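Local structure of trehalose-6-phosphate phosphatase-related protein (Thermoplasma acidophilum, 1U02) at residues A[115-120]-A[152-157]. The protein removes the phosphate from trehalose 6-phosphate to give free trehalose, using magnesium as cofactor. Sequence-based numbering, arbitrary orientation.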
ATOM      1  N   VAL A 115      -5.398  10.334   5.528  1.00 10.93           N
ATOM      2  CA  VAL A 115      -4.696  11.591   5.313  1.00 10.62           C
ATOM      3  C   VAL A 115      -3.273  11.273   5.723  1.00 11.14           C
ATOM      4  O   VAL A 115      -3.006  10.905   6.871  1.00 10.57           O
ATOM      5  CB  VAL A 115      -5.238  12.745   6.178  1.00 12.37           C
ATOM      6  CG1 VAL A 115      -4.422  14.007   5.908  1.00  9.81           C
ATOM      7  CG2 VAL A 115      -6.707  12.992   5.849  1.00 11.09           C
ATOM      8  N   LEU A 116      -2.364  11.394   4.768  1.00 11.13           N
ATOM      9  CA  LEU A 116      -0.967  11.086   5.000  1.00 11.90           C
ATOM     10  C   LEU A 116      -0.139  12.359   5.142  1.00 12.58           C
ATOM     11  O   LEU A 116      -0.184  13.240   4.281  1.00 11.66           O
ATOM     12  CB  LEU A 116      -0.456  10.218   3.840  1.00 12.84           C
ATOM     13  CG  LEU A 116       0.964   9.645   3.851  1.00 15.04           C
ATOM     14  CD1 LEU A 116       1.030   8.429   2.930  1.00 18.24           C
ATOM     15  CD2 LEU A 116       1.944  10.710   3.405  1.00 15.49           C
ATOM     16  N   TYR A 117       0.594  12.459   6.246  1.00 11.78           N
ATOM     17  CA  TYR A 117       1.443  13.612   6.499  1.00 12.93           C
ATOM     18  C   TYR A 117       2.878  13.175   6.214  1.00 13.13           C
ATOM     19  O   TYR A 117       3.388  12.248   6.851  1.00 13.49           O
ATOM     20  CB  TYR A 117       1.292  14.064   7.958  1.00 12.66           C
ATOM     21  CG  TYR A 117      -0.131  14.441   8.321  1.00 13.01           C
ATOM     22  CD1 TYR A 117      -0.584  15.755   8.195  1.00 13.66           C
ATOM     23  CD2 TYR A 117      -1.039  13.470   8.730  1.00 13.50           C
ATOM     24  CE1 TYR A 117      -1.914  16.092   8.469  1.00 13.22           C
ATOM     25  CE2 TYR A 117      -2.366  13.789   9.005  1.00 12.75           C
ATOM     26  CZ  TYR A 117      -2.800  15.097   8.873  1.00 13.59           C
ATOM     27  OH  TYR A 117      -4.115  15.399   9.143  1.00 12.93           O
ATOM     28  N   HIS A 118       3.513  13.821   5.238  1.00 14.33           N
ATOM     29  CA  HIS A 118       4.886  13.481   4.876  1.00 14.79           C
ATOM     30  C   HIS A 118       5.817  14.522   5.480  1.00 15.52           C
ATOM     31  O   HIS A 118       5.728  15.712   5.166  1.00 13.35           O
ATOM     32  CB  HIS A 118       5.054  13.454   3.352  1.00 15.92           C
ATOM     33  CG  HIS A 118       6.232  12.651   2.885  1.00 15.44           C
ATOM     34  ND1 HIS A 118       7.510  12.846   3.367  1.00 15.55           N
ATOM     35  CD2 HIS A 118       6.320  11.637   1.990  1.00 15.13           C
ATOM     36  CE1 HIS A 118       8.333  11.985   2.792  1.00 17.17           C
ATOM     37  NE2 HIS A 118       7.635  11.238   1.954  1.00 16.66           N
ATOM     38  N   LEU A 119       6.711  14.071   6.351  1.00 14.41           N
ATOM     39  CA  LEU A 119       7.642  14.978   7.012  1.00 16.22           C
ATOM     40  C   LEU A 119       9.009  15.042   6.343  1.00 16.25           C
ATOM     41  O   LEU A 119       9.925  15.659   6.869  1.00 17.30           O
ATOM     42  CB  LEU A 119       7.816  14.572   8.485  1.00 15.75           C
ATOM     43  CG  LEU A 119       6.638  14.849   9.432  1.00 18.80           C
ATOM     44  CD1 LEU A 119       5.420  14.050   9.001  1.00 19.76           C
ATOM     45  CD2 LEU A 119       7.032  14.489  10.866  1.00 19.95           C
ATOM     46  N   GLY A 120       9.137  14.417   5.180  1.00 17.94           N
ATOM     47  CA  GLY A 120      10.409  14.394   4.481  1.00 19.24           C
ATOM     48  C   GLY A 120      11.122  15.715   4.232  1.00 18.68           C
ATOM     49  O   GLY A 120      12.333  15.810   4.423  1.00 19.56           O
ATOM     50  N   ILE A 152       3.517   9.811   8.645  1.00 14.90           N
ATOM     51  CA  ILE A 152       2.561   9.631   9.725  1.00 15.08           C
ATOM     52  C   ILE A 152       1.211   9.675   9.012  1.00 13.65           C
ATOM     53  O   ILE A 152       0.876  10.662   8.362  1.00 12.53           O
ATOM     54  CB  ILE A 152       2.624  10.753  10.783  1.00 15.84           C
ATOM     55  CG1 ILE A 152       4.008  10.779  11.442  1.00 17.13           C
ATOM     56  CG2 ILE A 152       1.553  10.505  11.852  1.00 16.15           C
ATOM     57  CD1 ILE A 152       4.149  11.834  12.523  1.00 19.31           C
ATOM     58  N   GLU A 153       0.443   8.601   9.123  1.00 12.41           N
ATOM     59  CA  GLU A 153      -0.839   8.550   8.440  1.00 13.82           C
ATOM     60  C   GLU A 153      -2.006   8.248   9.361  1.00 13.62           C
ATOM     61  O   GLU A 153      -1.908   7.397  10.249  1.00 13.42           O
ATOM     62  CB  GLU A 153      -0.799   7.488   7.326  1.00 13.63           C
ATOM     63  CG  GLU A 153      -2.058   7.447   6.458  1.00 16.25           C
ATOM     64  CD  GLU A 153      -2.004   6.397   5.350  1.00 19.73           C
ATOM     65  OE1 GLU A 153      -2.081   5.188   5.652  1.00 21.75           O
ATOM     66  OE2 GLU A 153      -1.885   6.784   4.170  1.00 17.86           O
ATOM     67  N   LEU A 154      -3.103   8.969   9.150  1.00 13.05           N
ATOM     68  CA  LEU A 154      -4.330   8.755   9.901  1.00 13.25           C
ATOM     69  C   LEU A 154      -5.154   7.852   9.007  1.00 13.78           C
ATOM     70  O   LEU A 154      -5.335   8.141   7.823  1.00 14.79           O
ATOM     71  CB  LEU A 154      -5.069  10.072  10.136  1.00 12.65           C
ATOM     72  CG  LEU A 154      -4.336  11.032  11.069  1.00 14.41           C
ATOM     73  CD1 LEU A 154      -5.176  12.289  11.279  1.00 13.59           C
ATOM     74  CD2 LEU A 154      -4.071  10.332  12.400  1.00 17.11           C
ATOM     75  N   ARG A 155      -5.657   6.758   9.565  1.00 13.15           N
ATOM     76  CA  ARG A 155      -6.417   5.819   8.765  1.00 13.26           C
ATOM     77  C   ARG A 155      -7.554   5.167   9.545  1.00 12.85           C
ATOM     78  O   ARG A 155      -7.765   5.467  10.723  1.00 11.61           O
ATOM     79  CB  ARG A 155      -5.462   4.752   8.221  1.00 15.46           C
ATOM     80  CG  ARG A 155      -4.742   3.976   9.309  1.00 14.91           C
ATOM     81  CD  ARG A 155      -3.618   3.091   8.772  1.00 16.82           C
ATOM     82  NE  ARG A 155      -3.219   2.102   9.773  1.00 22.38           N
ATOM     83  CZ  ARG A 155      -2.226   1.226   9.632  1.00 24.19           C
ATOM     84  NH1 ARG A 155      -1.502   1.205   8.521  1.00 19.95           N
ATOM     85  NH2 ARG A 155      -1.973   0.355  10.602  1.00 26.44           N
ATOM     86  N   VAL A 156      -8.287   4.282   8.877  1.00 12.12           N
ATOM     87  CA  VAL A 156      -9.401   3.575   9.505  1.00 13.73           C
ATOM     88  C   VAL A 156      -8.858   2.598  10.552  1.00 13.64           C
ATOM     89  O   VAL A 156      -7.955   1.811  10.272  1.00 13.05           O
ATOM     90  CB  VAL A 156     -10.228   2.790   8.450  1.00 13.53           C
ATOM     91  CG1 VAL A 156     -11.272   1.919   9.144  1.00 15.60           C
ATOM     92  CG2 VAL A 156     -10.910   3.762   7.499  1.00 14.21           C
ATOM     93  N   PRO A 157      -9.397   2.640  11.780  1.00 14.39           N
ATOM     94  CA  PRO A 157      -8.912   1.725  12.816  1.00 16.43           C
ATOM     95  C   PRO A 157      -9.007   0.244  12.413  1.00 15.69           C
ATOM     96  O   PRO A 157      -9.972  -0.177  11.778  1.00 16.42           O
ATOM     97  CB  PRO A 157      -9.809   2.050  14.013  1.00 17.86           C
ATOM     98  CG  PRO A 157     -10.127   3.512  13.814  1.00 17.30           C
ATOM     99  CD  PRO A 157     -10.403   3.571  12.323  1.00 15.83           C
TER
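The ring of Tyr117 runs back along its own strand toward Val115 and brings its CE2 edge against Leu154 on the next strand, CE2 lying 3.9 Å from Leu154 CD1; the two side chains cross obliquely. CG of Tyr117 stands anti to the carbonyl carbon (chi1 -59°), and the ring turns its edge to the opposite backbone: the carbonyl oxygen of Ile152 lies in the ring plane, 3.4 Å from Tyr117 CD2. That oxygen also accepts the backbone N-H of Tyr117, 2.8 Å from N to O. Together with the return bond from Ile152 N to Tyr117 O and the reciprocal pair between Val115 and Leu154, it joins antiparallel strands 115-118 and 152-155 at the middle of a four-stranded sheet, consistent with the cap of a HAD-type phosphatase. The face bearing Val115, Tyr117, Ile152 and Leu154 is largely apolar and packs in part on helix 86-96, where Ile92 touches Val115, Tyr117 and Leu154; the phenol OH is hydrogen-bonded to Thr96. An alanine in place of Tyr117 would probably open a gap beside Leu154 and Ile92 and leave Thr96 without its phenol partner.

On the other face Leu116 and Glu153 form the non-hydrogen-bonded pair, with CA atoms 4.3 Å apart. Both side chains start with CG anti to the backbone N. Glu153 runs extended to CD, and its OE2 lies against the leucine's CB and CD1, 3.6 Å from Leu116 CD1, the two side chains meeting at a slant. The side chain of Leu116 is about 8 Å from that of Asp9, a magnesium ligand. The sheet therefore has two chemically different sides: one packs hydrophobically on helix 86-96, while on the other a carboxylate oxygen rests against a methyl group in van der Waals contact, with no hydrogen bond between them.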